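Local atomic coordinates of beta-1,3-glucanosyltransferase (Rhizomucor miehei CAU432, PDB entry 4WTP), a protein that is a beta-1,3-glucanosyltransferase of glycosyl hydrolase family 17, built as a beta/alpha barrel of eight parallel strands. Residues 38-43 / 264-269; 127-132 / 164-169; 184-189 / 221-226; 202-207 / 257-262. All blocks are in the same frame, centred on the assembly; numbering follows the deposited sequence. Where two conformers were deposited one is given.

Interaction 1 of 4, residues 38-43 / 264-269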
loop_
_atom_site.group_PDB
_atom_site.type_symbol
_atom_site.label_atom_id
_atom_site.label_comp_id
_atom_site.label_asym_id
_atom_site.label_seq_id
_atom_site.Cartn_x
_atom_site.Cartn_y
_atom_site.Cartn_z
ATOM N N TYR A 38 8.664 5.241 -5.164
ATOM C CA TYR A 38 8.901 5.503 -3.752
ATOM C C TYR A 38 8.799 4.163 -2.982
ATOM O O TYR A 38 9.638 3.841 -2.126
ATOM C CB TYR A 38 7.883 6.522 -3.222
ATOM C CG TYR A 38 7.930 6.662 -1.724
ATOM C CD1 TYR A 38 8.886 7.471 -1.113
ATOM C CD2 TYR A 38 7.006 5.997 -0.911
ATOM C CE1 TYR A 38 8.932 7.590 0.262
ATOM C CE2 TYR A 38 7.054 6.122 0.463
ATOM C CZ TYR A 38 8.018 6.916 1.048
ATOM O OH TYR A 38 8.053 7.034 2.426
ATOM N N GLY A 39 7.767 3.386 -3.282
ATOM C CA GLY A 39 7.654 2.038 -2.740
ATOM C C GLY A 39 6.589 1.273 -3.474
ATOM O O GLY A 39 5.837 1.856 -4.250
ATOM N N ILE A 40 6.540 -0.041 -3.262
ATOM C CA ILE A 40 5.576 -0.891 -3.968
ATOM C C ILE A 40 4.885 -1.828 -2.982
ATOM O O ILE A 40 5.527 -2.452 -2.099
ATOM C CB ILE A 40 6.267 -1.720 -5.083
ATOM C CG1 ILE A 40 7.034 -0.845 -6.067
ATOM C CG2 ILE A 40 5.241 -2.458 -5.906
ATOM C CD1 ILE A 40 7.884 -1.628 -7.045
ATOM N N ASN A 41 3.561 -1.924 -3.127
ATOM C CA ASN A 41 2.764 -2.840 -2.357
ATOM C C ASN A 41 3.071 -4.287 -2.737
ATOM O O ASN A 41 3.156 -4.603 -3.926
ATOM C CB ASN A 41 1.286 -2.541 -2.566
ATOM C CG ASN A 41 0.873 -1.263 -1.851
ATOM O OD1 ASN A 41 1.027 -1.137 -0.628
ATOM N ND2 ASN A 41 0.392 -0.299 -2.601
ATOM N N TYR A 42 3.207 -5.141 -1.730
ATOM C CA TYR A 42 3.597 -6.525 -1.932
ATOM C C TYR A 42 2.578 -7.454 -1.323
ATOM O O TYR A 42 2.476 -7.547 -0.103
ATOM C CB TYR A 42 5.007 -6.745 -1.344
ATOM C CG TYR A 42 5.464 -8.176 -1.386
ATOM C CD1 TYR A 42 5.864 -8.751 -2.583
ATOM C CD2 TYR A 42 5.464 -8.964 -0.230
ATOM C CE1 TYR A 42 6.285 -10.069 -2.637
ATOM C CE2 TYR A 42 5.891 -10.290 -0.257
ATOM C CZ TYR A 42 6.321 -10.828 -1.465
ATOM O OH TYR A 42 6.744 -12.138 -1.528
ATOM N N GLY A 43 1.837 -8.155 -2.177
ATOM C CA GLY A 43 0.759 -9.014 -1.715
ATOM C C GLY A 43 1.246 -10.363 -1.235
ATOM O O GLY A 43 2.240 -10.871 -1.722
ATOM N N PHE A 264 0.324 -0.013 -6.468
ATOM C CA PHE A 264 -0.360 -1.311 -6.326
ATOM C C PHE A 264 -0.419 -2.002 -7.688
ATOM O O PHE A 264 -1.108 -1.496 -8.576
ATOM C CB PHE A 264 -1.797 -1.088 -5.800
ATOM C CG PHE A 264 -2.492 -2.360 -5.439
ATOM C CD1 PHE A 264 -3.233 -3.073 -6.401
ATOM C CD2 PHE A 264 -2.346 -2.899 -4.162
ATOM C CE1 PHE A 264 -3.843 -4.281 -6.073
ATOM C CE2 PHE A 264 -2.955 -4.106 -3.836
ATOM C CZ PHE A 264 -3.697 -4.805 -4.793
ATOM N N SER A 265 0.258 -3.122 -7.885
ATOM C CA SER A 265 1.034 -3.836 -6.859
ATOM C C SER A 265 2.273 -4.411 -7.546
ATOM O O SER A 265 2.465 -4.239 -8.755
ATOM C CB SER A 265 0.188 -4.996 -6.275
ATOM O OG SER A 265 -0.140 -5.961 -7.270
ATOM N N ALA A 266 3.118 -5.094 -6.769
ATOM C CA ALA A 266 4.353 -5.633 -7.311
ATOM C C ALA A 266 4.118 -6.688 -8.411
ATOM O O ALA A 266 4.667 -6.582 -9.517
ATOM C CB ALA A 266 5.210 -6.215 -6.181
ATOM N N PHE A 267 3.306 -7.684 -8.078
ATOM C CA PHE A 267 3.112 -8.857 -8.948
ATOM C C PHE A 267 1.645 -9.163 -9.171
ATOM O O PHE A 267 0.832 -8.928 -8.287
ATOM C CB PHE A 267 3.777 -10.097 -8.337
ATOM C CG PHE A 267 5.223 -9.873 -8.025
ATOM C CD1 PHE A 267 6.154 -9.799 -9.052
ATOM C CD2 PHE A 267 5.669 -9.709 -6.699
ATOM C CE1 PHE A 267 7.492 -9.564 -8.784
ATOM C CE2 PHE A 267 7.021 -9.479 -6.430
ATOM C CZ PHE A 267 7.934 -9.412 -7.473
ATOM N N ASP A 268 1.298 -9.658 -10.361
ATOM C CA ASP A 268 -0.045 -10.187 -10.573
ATOM C C ASP A 268 -0.325 -11.273 -9.523
ATOM O O ASP A 268 0.573 -12.033 -9.140
ATOM C CB ASP A 268 -0.159 -10.836 -11.948
ATOM C CG ASP A 268 -0.207 -9.851 -13.069
ATOM O OD1 ASP A 268 -0.535 -8.652 -12.831
ATOM O OD2 ASP A 268 0.096 -10.263 -14.227
ATOM N N GLU A 269 -1.566 -11.344 -9.074
ATOM C CA GLU A 269 -1.966 -12.329 -8.076
ATOM C C GLU A 269 -3.130 -13.168 -8.603
ATOM O O GLU A 269 -4.298 -12.816 -8.415
ATOM C CB GLU A 269 -2.348 -11.622 -6.791
ATOM C CG GLU A 269 -1.163 -10.913 -6.139
ATOM C CD GLU A 269 -1.545 -10.295 -4.800
ATOM O OE1 GLU A 269 -1.296 -10.914 -3.738
ATOM O OE2 GLU A 269 -2.123 -9.195 -4.805
HETATM O O HOH W 1 2.047 -8.089 -5.213
#
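Ala266 N donates to Asn41 O across 2.9 Å, the one direct hydrogen bond between residues 38-43 and 264-269, and the C=O of Asn41 aims almost straight at the donor (173°) although the N-H itself is bent to 146°. A water adds a second polar link, accepting from Gly43 N at 3.0 Å and from Phe267 N at 3.2 Å, and so bridges the two backbones.

Apolar contacts gather on the methyl of Ala266. In the conformer given, Ile40 CG2 lies 3.8 Å from Ala266 CB, while the ring edge of Tyr42 approaches the same methyl more loosely. With CG anti to the backbone N (chi1 175°), Tyr42 carries its ring toward Phe267, whose CE2 lies at the ring edge, 3.9 Å from Tyr42 CE1. Helix 52-62 covers this aromatic pair, and Tyr42 OH bonds to Asp58 on it.

On the polar flank, Glu269 extends beyond CG and brings OE1 to 3.5 Å from Gly43 CA. The Asn41 amide sits beside Phe264, its ND2 4.0 Å from Phe264 CB, but its hydrogen bonds go to Arg70 and to Ser222 O.

A cis peptide joins Phe264 to Ser265. Beyond strands 39-41 and 262-263, the contact prolongs the pairing of the first and eighth strands, which closes the beta/alpha barrel.

Interaction 2 of 4, residues 127-132 / 164-169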
loop_
_atom_site.group_PDB
_atom_site.type_symbol
_atom_site.label_atom_id
_atom_site.label_comp_id
_atom_site.label_asym_id
_atom_site.label_seq_id
_atom_site.Cartn_x
_atom_site.Cartn_y
_atom_site.Cartn_z
ATOM N N GLY A 127 6.959 3.424 8.446
ATOM C CA GLY A 127 5.617 3.735 8.931
ATOM C C GLY A 127 4.867 2.479 9.288
ATOM O O GLY A 127 5.169 1.399 8.746
ATOM N N LEU A 128 3.902 2.640 10.190
ATOM C CA LEU A 128 2.981 1.583 10.544
ATOM C C LEU A 128 1.585 2.033 10.082
ATOM O O LEU A 128 1.102 3.104 10.506
ATOM C CB LEU A 128 3.017 1.397 12.050
ATOM C CG LEU A 128 2.263 0.213 12.627
ATOM C CD1 LEU A 128 2.642 -1.148 12.050
ATOM C CD2 LEU A 128 2.520 0.209 14.111
ATOM N N ILE A 129 0.946 1.212 9.256
ATOM C CA ILE A 129 -0.349 1.557 8.693
ATOM C C ILE A 129 -1.419 0.797 9.470
ATOM O O ILE A 129 -1.542 -0.425 9.366
ATOM C CB ILE A 129 -0.405 1.227 7.190
ATOM C CG1 ILE A 129 0.801 1.812 6.425
ATOM C CG2 ILE A 129 -1.732 1.726 6.607
ATOM C CD1 ILE A 129 0.872 1.333 4.981
ATOM N N VAL A 130 -2.171 1.515 10.289
ATOM C CA VAL A 130 -3.085 0.911 11.243
ATOM C C VAL A 130 -4.423 0.706 10.546
ATOM O O VAL A 130 -5.325 1.537 10.636
ATOM C CB VAL A 130 -3.217 1.763 12.529
ATOM C CG1 VAL A 130 -4.054 1.017 13.564
ATOM C CG2 VAL A 130 -1.830 2.101 13.068
ATOM N N GLY A 131 -4.519 -0.411 9.829
ATOM C CA GLY A 131 -5.717 -0.728 9.070
ATOM C C GLY A 131 -5.731 -0.128 7.684
ATOM O O GLY A 131 -5.087 0.898 7.411
ATOM N N SER A 132 -6.502 -0.760 6.816
ATOM C CA SER A 132 -6.764 -0.235 5.476
ATOM C C SER A 132 -8.237 -0.412 5.168
ATOM O O SER A 132 -8.755 -1.539 5.214
ATOM C CB SER A 132 -5.945 -1.015 4.443
ATOM O OG SER A 132 -6.264 -0.589 3.117
ATOM N N ALA A 164 -0.005 5.828 10.594
ATOM C CA ALA A 164 -1.007 6.308 9.654
ATOM C C ALA A 164 -2.168 5.337 9.683
ATOM O O ALA A 164 -2.091 4.292 10.309
ATOM C CB ALA A 164 -0.440 6.361 8.246
ATOM N N THR A 165 -3.256 5.716 9.026
ATOM C CA THR A 165 -4.228 4.741 8.573
ATOM C C THR A 165 -4.458 4.962 7.092
ATOM O O THR A 165 -4.170 6.045 6.578
ATOM C CB THR A 165 -5.518 4.839 9.387
ATOM O OG1 THR A 165 -6.273 3.622 9.220
ATOM C CG2 THR A 165 -6.312 6.094 8.992
ATOM N N ALA A 166 -4.908 3.917 6.411
ATOM C CA ALA A 166 -5.205 4.018 4.979
ATOM C C ALA A 166 -6.706 3.879 4.763
ATOM O O ALA A 166 -7.326 2.994 5.358
ATOM C CB ALA A 166 -4.486 2.895 4.223
ATOM N N ASP A 167 -7.280 4.756 3.949
ATOM C CA ASP A 167 -8.698 4.633 3.632
ATOM C C ASP A 167 -9.003 5.382 2.365
ATOM O O ASP A 167 -8.129 6.028 1.794
ATOM C CB ASP A 167 -9.584 5.095 4.813
ATOM C CG ASP A 167 -10.851 4.232 4.971
ATOM O OD1 ASP A 167 -11.457 3.866 3.961
ATOM O OD2 ASP A 167 -11.224 3.867 6.112
ATOM N N VAL A 168 -10.264 5.335 1.949
ATOM C CA VAL A 168 -10.707 6.035 0.755
ATOM C C VAL A 168 -10.825 7.519 1.025
ATOM O O VAL A 168 -10.790 7.957 2.192
ATOM C CB VAL A 168 -12.031 5.462 0.222
ATOM C CG1 VAL A 168 -11.824 4.015 -0.152
ATOM C CG2 VAL A 168 -13.151 5.619 1.242
ATOM N N TYR A 169 -10.956 8.309 -0.033
ATOM C CA TYR A 169 -10.704 9.741 0.103
ATOM C C TYR A 169 -11.707 10.489 0.983
ATOM O O TYR A 169 -11.383 11.567 1.496
ATOM C CB TYR A 169 -10.564 10.410 -1.257
ATOM C CG TYR A 169 -11.851 10.541 -2.051
ATOM C CD1 TYR A 169 -12.679 11.663 -1.902
ATOM C CD2 TYR A 169 -12.214 9.558 -2.967
ATOM C CE1 TYR A 169 -13.852 11.780 -2.642
ATOM C CE2 TYR A 169 -13.385 9.660 -3.705
ATOM C CZ TYR A 169 -14.193 10.774 -3.531
ATOM O OH TYR A 169 -15.343 10.892 -4.268
#
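Ala164 is held between Leu128 and Val130 of the neighbouring parallel strand: its N donates to Leu128 O at 2.9 Å, and Val130 N donates to its O at 2.8 Å, nearly straight at 175°. Here the packing is tight, for Val130 CB and CG2 both rest 3.5 Å from Ala164 O. Helix 142-156, which connects the two strands, covers Leu128 and Val130.

Further along, the register slips by one at a beta bulge between Ile129 and Ser132. Val130 centres an inverse gamma turn, and its carbonyl is taken by a side chain: Thr165 OG1, anti to its own N (chi1 -162°), donates to Val130 O at 2.7 Å from above the carbonyl plane. The ladder resumes with the longer bond from Ala166 N to Gly131 O, 3.2 Å. On the face shared with Ala164 and Ser132, Ile129 CG2 meets Ala166 CB at 3.8 Å.

Beyond the bulge the backbones stay close, Ser132 CA making a CA-H...O contact with Ala166 O at 3.3 Å, but the side chains are looser. Ser132 OG stays 4.1 Å from Ala166 CB and bonds instead to Asn186. Val168 and Tyr169, partly exposed, make no contact with 127-132.

All touching residues are buried, so Thr165 OG1 supplies Val130 O with a partner inside the protein, in an interface otherwise held by backbone bonds.

Interaction 3 of 4, residues 184-189 / 221-226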
loop_
_atom_site.group_PDB
_atom_site.type_symbol
_atom_site.label_atom_id
_atom_site.label_comp_id
_atom_site.label_asym_id
_atom_site.label_seq_id
_atom_site.Cartn_x
_atom_site.Cartn_y
_atom_site.Cartn_z
ATOM N N MET A 184 -2.854 8.128 4.705
ATOM C CA MET A 184 -2.559 7.456 3.439
ATOM C C MET A 184 -3.851 7.137 2.700
ATOM O O MET A 184 -4.771 6.503 3.236
ATOM C CB MET A 184 -1.776 6.159 3.644
ATOM C CG MET A 184 -0.474 6.301 4.416
ATOM S SD MET A 184 0.703 4.857 4.245
ATOM C CE MET A 184 1.541 5.336 2.704
ATOM N N MET A 185 -3.922 7.572 1.466
ATOM C CA MET A 185 -5.086 7.343 0.619
ATOM C C MET A 185 -5.015 6.094 -0.242
ATOM O O MET A 185 -4.052 5.845 -0.893
ATOM C CB MET A 185 -5.235 8.537 -0.310
ATOM C CG MET A 185 -6.510 8.514 -1.183
ATOM S SD MET A 185 -6.752 9.944 -2.377
ATOM C CE MET A 185 -5.437 9.641 -3.638
ATOM N N ASN A 186 -6.113 5.354 -0.246
ATOM C CA ASN A 186 -6.292 4.286 -1.251
ATOM C C ASN A 186 -7.284 4.835 -2.242
ATOM O O ASN A 186 -8.381 5.267 -1.840
ATOM C CB ASN A 186 -6.948 3.050 -0.639
ATOM C CG ASN A 186 -6.125 2.371 0.435
ATOM O OD1 ASN A 186 -4.920 2.515 0.532
ATOM N ND2 ASN A 186 -6.801 1.549 1.216
ATOM N N ALA A 187 -6.959 4.819 -3.528
ATOM C CA ALA A 187 -7.919 5.298 -4.530
ATOM C C ALA A 187 -7.660 4.591 -5.833
ATOM O O ALA A 187 -6.514 4.563 -6.306
ATOM C CB ALA A 187 -7.791 6.811 -4.719
ATOM N N PHE A 188 -8.719 4.096 -6.462
ATOM C CA PHE A 188 -8.629 3.466 -7.764
ATOM C C PHE A 188 -9.675 4.025 -8.702
ATOM O O PHE A 188 -10.819 3.529 -8.728
ATOM C CB PHE A 188 -8.865 1.965 -7.643
ATOM C CG PHE A 188 -7.760 1.229 -6.921
ATOM C CD1 PHE A 188 -7.766 1.157 -5.516
ATOM C CD2 PHE A 188 -6.737 0.578 -7.638
ATOM C CE1 PHE A 188 -6.761 0.478 -4.840
ATOM C CE2 PHE A 188 -5.736 -0.121 -6.956
ATOM C CZ PHE A 188 -5.751 -0.155 -5.565
ATOM N N PRO A 189 -9.291 5.012 -9.527
ATOM C CA PRO A 189 -10.195 5.489 -10.560
ATOM C C PRO A 189 -10.803 4.369 -11.433
ATOM O O PRO A 189 -11.944 4.509 -11.907
ATOM C CB PRO A 189 -9.314 6.450 -11.349
ATOM C CG PRO A 189 -8.436 7.063 -10.277
ATOM C CD PRO A 189 -8.124 5.907 -9.362
ATOM N N ILE A 221 0.061 8.359 -0.532
ATOM C CA ILE A 221 -0.868 7.455 -1.237
ATOM C C ILE A 221 -0.456 6.023 -0.935
ATOM O O ILE A 221 0.633 5.600 -1.314
ATOM C CB ILE A 221 -0.936 7.770 -2.743
ATOM C CG1 ILE A 221 -1.415 9.219 -2.954
ATOM C CG2 ILE A 221 -1.846 6.776 -3.460
ATOM C CD1 ILE A 221 -1.429 9.663 -4.407
ATOM N N SER A 222 -1.319 5.264 -0.264
ATOM C CA SER A 222 -0.985 3.888 0.084
ATOM C C SER A 222 -1.304 2.880 -1.011
ATOM O O SER A 222 -0.698 1.819 -1.036
ATOM C CB SER A 222 -1.663 3.487 1.384
ATOM O OG SER A 222 -2.955 4.045 1.405
ATOM N N GLU A 223 -2.247 3.207 -1.897
ATOM C CA GLU A 223 -2.576 2.290 -3.002
ATOM C C GLU A 223 -3.201 3.047 -4.156
ATOM O O GLU A 223 -4.168 3.828 -3.960
ATOM C CB GLU A 223 -3.624 1.225 -2.619
ATOM C CG GLU A 223 -3.308 0.225 -1.545
ATOM C CD GLU A 223 -4.518 -0.601 -1.192
ATOM O OE1 GLU A 223 -5.605 -0.368 -1.735
ATOM O OE2 GLU A 223 -4.421 -1.442 -0.315
ATOM N N THR A 224 -2.710 2.749 -5.367
ATOM C CA THR A 224 -3.457 2.986 -6.599
ATOM C C THR A 224 -2.778 2.141 -7.674
ATOM O O THR A 224 -1.601 1.784 -7.547
ATOM C CB THR A 224 -3.488 4.460 -7.020
ATOM O OG1 THR A 224 -4.497 4.597 -8.019
ATOM C CG2 THR A 224 -2.157 4.905 -7.639
ATOM N N GLY A 225 -3.538 1.795 -8.705
ATOM C CA GLY A 225 -3.032 0.950 -9.786
ATOM C C GLY A 225 -4.127 0.745 -10.812
ATOM O O GLY A 225 -5.226 1.292 -10.671
ATOM N N TRP A 226 -3.851 -0.080 -11.826
ATOM C CA TRP A 226 -4.735 -0.231 -12.966
ATOM C C TRP A 226 -4.480 -1.621 -13.524
ATOM O O TRP A 226 -3.311 -2.012 -13.735
ATOM C CB TRP A 226 -4.423 0.826 -14.038
ATOM C CG TRP A 226 -5.455 0.883 -15.119
ATOM C CD1 TRP A 226 -5.612 0.005 -16.195
ATOM C CD2 TRP A 226 -6.547 1.846 -15.214
ATOM N NE1 TRP A 226 -6.685 0.415 -16.962
ATOM C CE2 TRP A 226 -7.277 1.518 -16.421
ATOM C CE3 TRP A 226 -6.937 2.953 -14.479
ATOM C CZ2 TRP A 226 -8.370 2.251 -16.836
ATOM C CZ3 TRP A 226 -8.066 3.658 -14.895
ATOM C CH2 TRP A 226 -8.759 3.326 -16.055
HETATM O O HOH W 2 -3.619 0.352 1.843
#
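In a beta-alpha-beta unit of the barrel, strands 182-186 and 219-223 are parallel neighbours joined by a crossover through helix 196-212. At the beta bulge between them, Met185 O receives both Ser222 N at 2.9 Å, from above the carbonyl plane, and, more weakly, Glu223 N. Regular pairing returns where Ala187 N donates to Glu223 O.

Side chains reinforce the C-terminal ends. In the conformer given, Ser222 OG, turned between its N and carbonyl carbon (chi1 39°), donates to Asn186 OD1 at 2.6 Å. The Asn186 amide lies stacked against the Glu223 carboxylate, planes 8° apart, and a water donates to both Asn186 OD1 and Glu223 OE2. Since Asn186 ND2 bonds to Ser132 and Glu133, the orientation of the amide is fixed from both ends. On the opposite face, Met185 and Ile221 run side by side, CE to CD1 4.1 Å.

Past the strands, Thr224 OG1 donates to Ala187 O at 2.6 Å, and Tyr246 OH also bonds this hydroxyl. The Phe188 ring takes Thr224 CA over one face in a CH-pi contact, while Glu223 OE1 meets its edge, in plane, 3.4 Å from CE1.

Interaction 4 of 4, residues 202-207 / 257-262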
loop_
_atom_site.group_PDB
_atom_site.type_symbol
_atom_site.label_atom_id
_atom_site.label_comp_id
_atom_site.label_asym_id
_atom_site.label_seq_id
_atom_site.Cartn_x
_atom_site.Cartn_y
_atom_site.Cartn_z
ATOM N N THR A 202 -7.966 12.336 -11.892
ATOM C CA THR A 202 -8.981 12.048 -10.863
ATOM C C THR A 202 -8.284 11.617 -9.576
ATOM O O THR A 202 -8.723 11.993 -8.492
ATOM C CB THR A 202 -9.910 10.917 -11.333
ATOM O OG1 THR A 202 -10.654 11.373 -12.462
ATOM C CG2 THR A 202 -10.895 10.468 -10.250
ATOM N N LEU A 203 -7.216 10.810 -9.670
ATOM C CA LEU A 203 -6.460 10.408 -8.490
ATOM C C LEU A 203 -6.002 11.663 -7.738
ATOM O O LEU A 203 -6.104 11.739 -6.531
ATOM C CB LEU A 203 -5.235 9.599 -8.917
ATOM C CG LEU A 203 -4.329 9.196 -7.750
ATOM C CD1 LEU A 203 -5.006 8.088 -6.955
ATOM C CD2 LEU A 203 -2.992 8.698 -8.259
ATOM N N MET A 204 -5.503 12.655 -8.463
ATOM C CA MET A 204 -5.008 13.871 -7.838
ATOM C C MET A 204 -6.122 14.700 -7.193
ATOM O O MET A 204 -5.920 15.295 -6.122
ATOM C CB MET A 204 -4.196 14.704 -8.842
ATOM C CG MET A 204 -2.796 14.162 -9.135
ATOM S SD MET A 204 -1.681 14.109 -7.708
ATOM C CE MET A 204 -2.318 15.432 -6.691
ATOM N N SER A 205 -7.280 14.744 -7.835
ATOM C CA SER A 205 -8.441 15.410 -7.240
ATOM C C SER A 205 -8.831 14.757 -5.920
ATOM O O SER A 205 -9.140 15.435 -4.930
ATOM C CB SER A 205 -9.616 15.412 -8.204
ATOM O OG SER A 205 -9.404 16.394 -9.189
ATOM N N HIS A 206 -8.813 13.432 -5.888
ATOM C CA HIS A 206 -9.128 12.699 -4.661
ATOM C C HIS A 206 -8.065 12.964 -3.608
ATOM O O HIS A 206 -8.408 13.185 -2.428
ATOM C CB HIS A 206 -9.264 11.205 -4.935
ATOM C CG HIS A 206 -10.447 10.842 -5.772
ATOM N ND1 HIS A 206 -11.455 11.699 -6.034
ATOM C CD2 HIS A 206 -10.777 9.648 -6.380
ATOM C CE1 HIS A 206 -12.384 11.072 -6.790
ATOM N NE2 HIS A 206 -11.961 9.823 -7.010
ATOM N N TYR A 207 -6.791 13.036 -4.026
ATOM C CA TYR A 207 -5.725 13.389 -3.106
ATOM C C TYR A 207 -6.003 14.735 -2.448
ATOM O O TYR A 207 -5.836 14.876 -1.251
ATOM C CB TYR A 207 -4.389 13.407 -3.858
ATOM C CG TYR A 207 -3.222 13.853 -3.031
ATOM C CD1 TYR A 207 -2.562 12.939 -2.212
ATOM C CD2 TYR A 207 -2.802 15.195 -3.026
ATOM C CE1 TYR A 207 -1.509 13.324 -1.424
ATOM C CE2 TYR A 207 -1.740 15.590 -2.217
ATOM C CZ TYR A 207 -1.084 14.639 -1.429
ATOM O OH TYR A 207 -0.032 14.994 -0.595
ATOM N N ARG A 257 4.295 16.825 -7.661
ATOM C CA ARG A 257 3.734 17.383 -6.436
ATOM C C ARG A 257 4.444 16.909 -5.179
ATOM O O ARG A 257 4.007 17.222 -4.077
ATOM C CB ARG A 257 2.236 17.070 -6.362
ATOM C CG ARG A 257 1.410 17.754 -7.462
ATOM C CD ARG A 257 0.035 18.225 -7.013
ATOM N NE ARG A 257 0.063 19.589 -6.479
ATOM C CZ ARG A 257 -0.204 19.925 -5.218
ATOM N NH1 ARG A 257 -0.543 19.004 -4.316
ATOM N NH2 ARG A 257 -0.144 21.201 -4.853
ATOM N N ASN A 258 5.538 16.159 -5.339
ATOM C CA ASN A 258 6.293 15.665 -4.204
ATOM C C ASN A 258 5.442 14.821 -3.232
ATOM O O ASN A 258 5.543 14.930 -1.998
ATOM C CB ASN A 258 6.966 16.830 -3.449
ATOM C CG ASN A 258 8.194 16.385 -2.686
ATOM O OD1 ASN A 258 8.722 15.299 -2.933
ATOM N ND2 ASN A 258 8.669 17.225 -1.761
ATOM N N ILE A 259 4.620 13.932 -3.795
ATOM C CA ILE A 259 3.796 13.054 -3.007
ATOM C C ILE A 259 4.440 11.671 -2.958
ATOM O O ILE A 259 4.879 11.178 -4.004
ATOM C CB ILE A 259 2.409 12.952 -3.651
ATOM C CG1 ILE A 259 1.721 14.325 -3.682
ATOM C CG2 ILE A 259 1.552 11.916 -2.947
ATOM C CD1 ILE A 259 0.524 14.340 -4.584
ATOM N N ASP A 260 4.485 11.063 -1.772
ATOM C CA ASP A 260 4.972 9.690 -1.588
ATOM C C ASP A 260 3.859 8.689 -1.927
ATOM O O ASP A 260 2.758 8.771 -1.378
ATOM C CB ASP A 260 5.467 9.447 -0.144
ATOM C CG ASP A 260 6.672 10.288 0.250
ATOM O OD1 ASP A 260 7.392 10.791 -0.636
ATOM O OD2 ASP A 260 6.881 10.374 1.472
ATOM N N LEU A 261 4.182 7.765 -2.834
ATOM C CA LEU A 261 3.227 6.804 -3.358
ATOM C C LEU A 261 3.714 5.362 -3.215
ATOM O O LEU A 261 4.854 5.054 -3.603
ATOM C CB LEU A 261 3.004 7.087 -4.854
ATOM C CG LEU A 261 2.371 5.965 -5.685
ATOM C CD1 LEU A 261 0.934 5.796 -5.255
ATOM C CD2 LEU A 261 2.490 6.272 -7.173
ATOM N N LEU A 262 2.844 4.489 -2.717
ATOM C CA LEU A 262 3.084 3.037 -2.773
ATOM C C LEU A 262 2.217 2.503 -3.913
ATOM O O LEU A 262 0.969 2.529 -3.819
ATOM C CB LEU A 262 2.669 2.379 -1.454
ATOM C CG LEU A 262 3.429 2.882 -0.224
ATOM C CD1 LEU A 262 2.842 2.233 1.035
ATOM C CD2 LEU A 262 4.940 2.655 -0.372
#
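With chi1 at 176°, CG lies anti to the backbone N in Tyr207, and the ring is carried out from helix 196-212 toward Ile259. Ile259 answers from the opposite direction: chi1 -62° and a nearly extended chi2 push CD1 onto the ring face, 3.6 Å from its centroid and 15° off the normal, a CH-pi contact. CG1 follows beneath the phenol end, 3.6 Å from Tyr207 CZ, and CG2 approaches Tyr207 CE1, so three carbons of one isoleucine lie against the ring. The hydroxyl of Tyr207 is bonded to Val219 O, which ties down the ring's far end.

Met204, one turn earlier, is bent at chi2 and chi3 in the conformer given and there reaches Ile259 tip to tip, CE to CD1 3.7 Å. The same methyl touches Arg257 CD, also at 3.7 Å. The Arg257 guanidinium turns its edge toward Tyr207, but NH1 remains 4.2 Å from CE2, at the exposed margin of the contact.

No hydrogen bond crosses between the segments. Asn258, with positive phi, is the C-prime residue of a Schellman motif ending helix 240-256, and the chain then sends Ile259 inward. The arrangement joins an outer helix of the beta/alpha barrel to the loop that leads from the next helix into the eighth strand.

From the N terminus, residues 38-43 supply the first strand, whose contact with 264-269, the loop after the eighth strand, comes 221 residues later; interaction 1 therefore closes the long loop in which the other three are nested. Interaction 2 closes a short beta-alpha-beta loop, and interaction 3 opens after it in series. Interactions 3 and 4 cross, since helix segment 202-207 lies between segments 184-189 and 221-226, while the loop segment 257-262 follows both. Asp167 O with Asn186 N joins interactions 2 and 3 through neighbouring strands. Ile221 pairs with Asp260 and Leu262, linking 3 to 4, and Phe264 N with Thr224 O links 3 to 1, completing the barrel's closure.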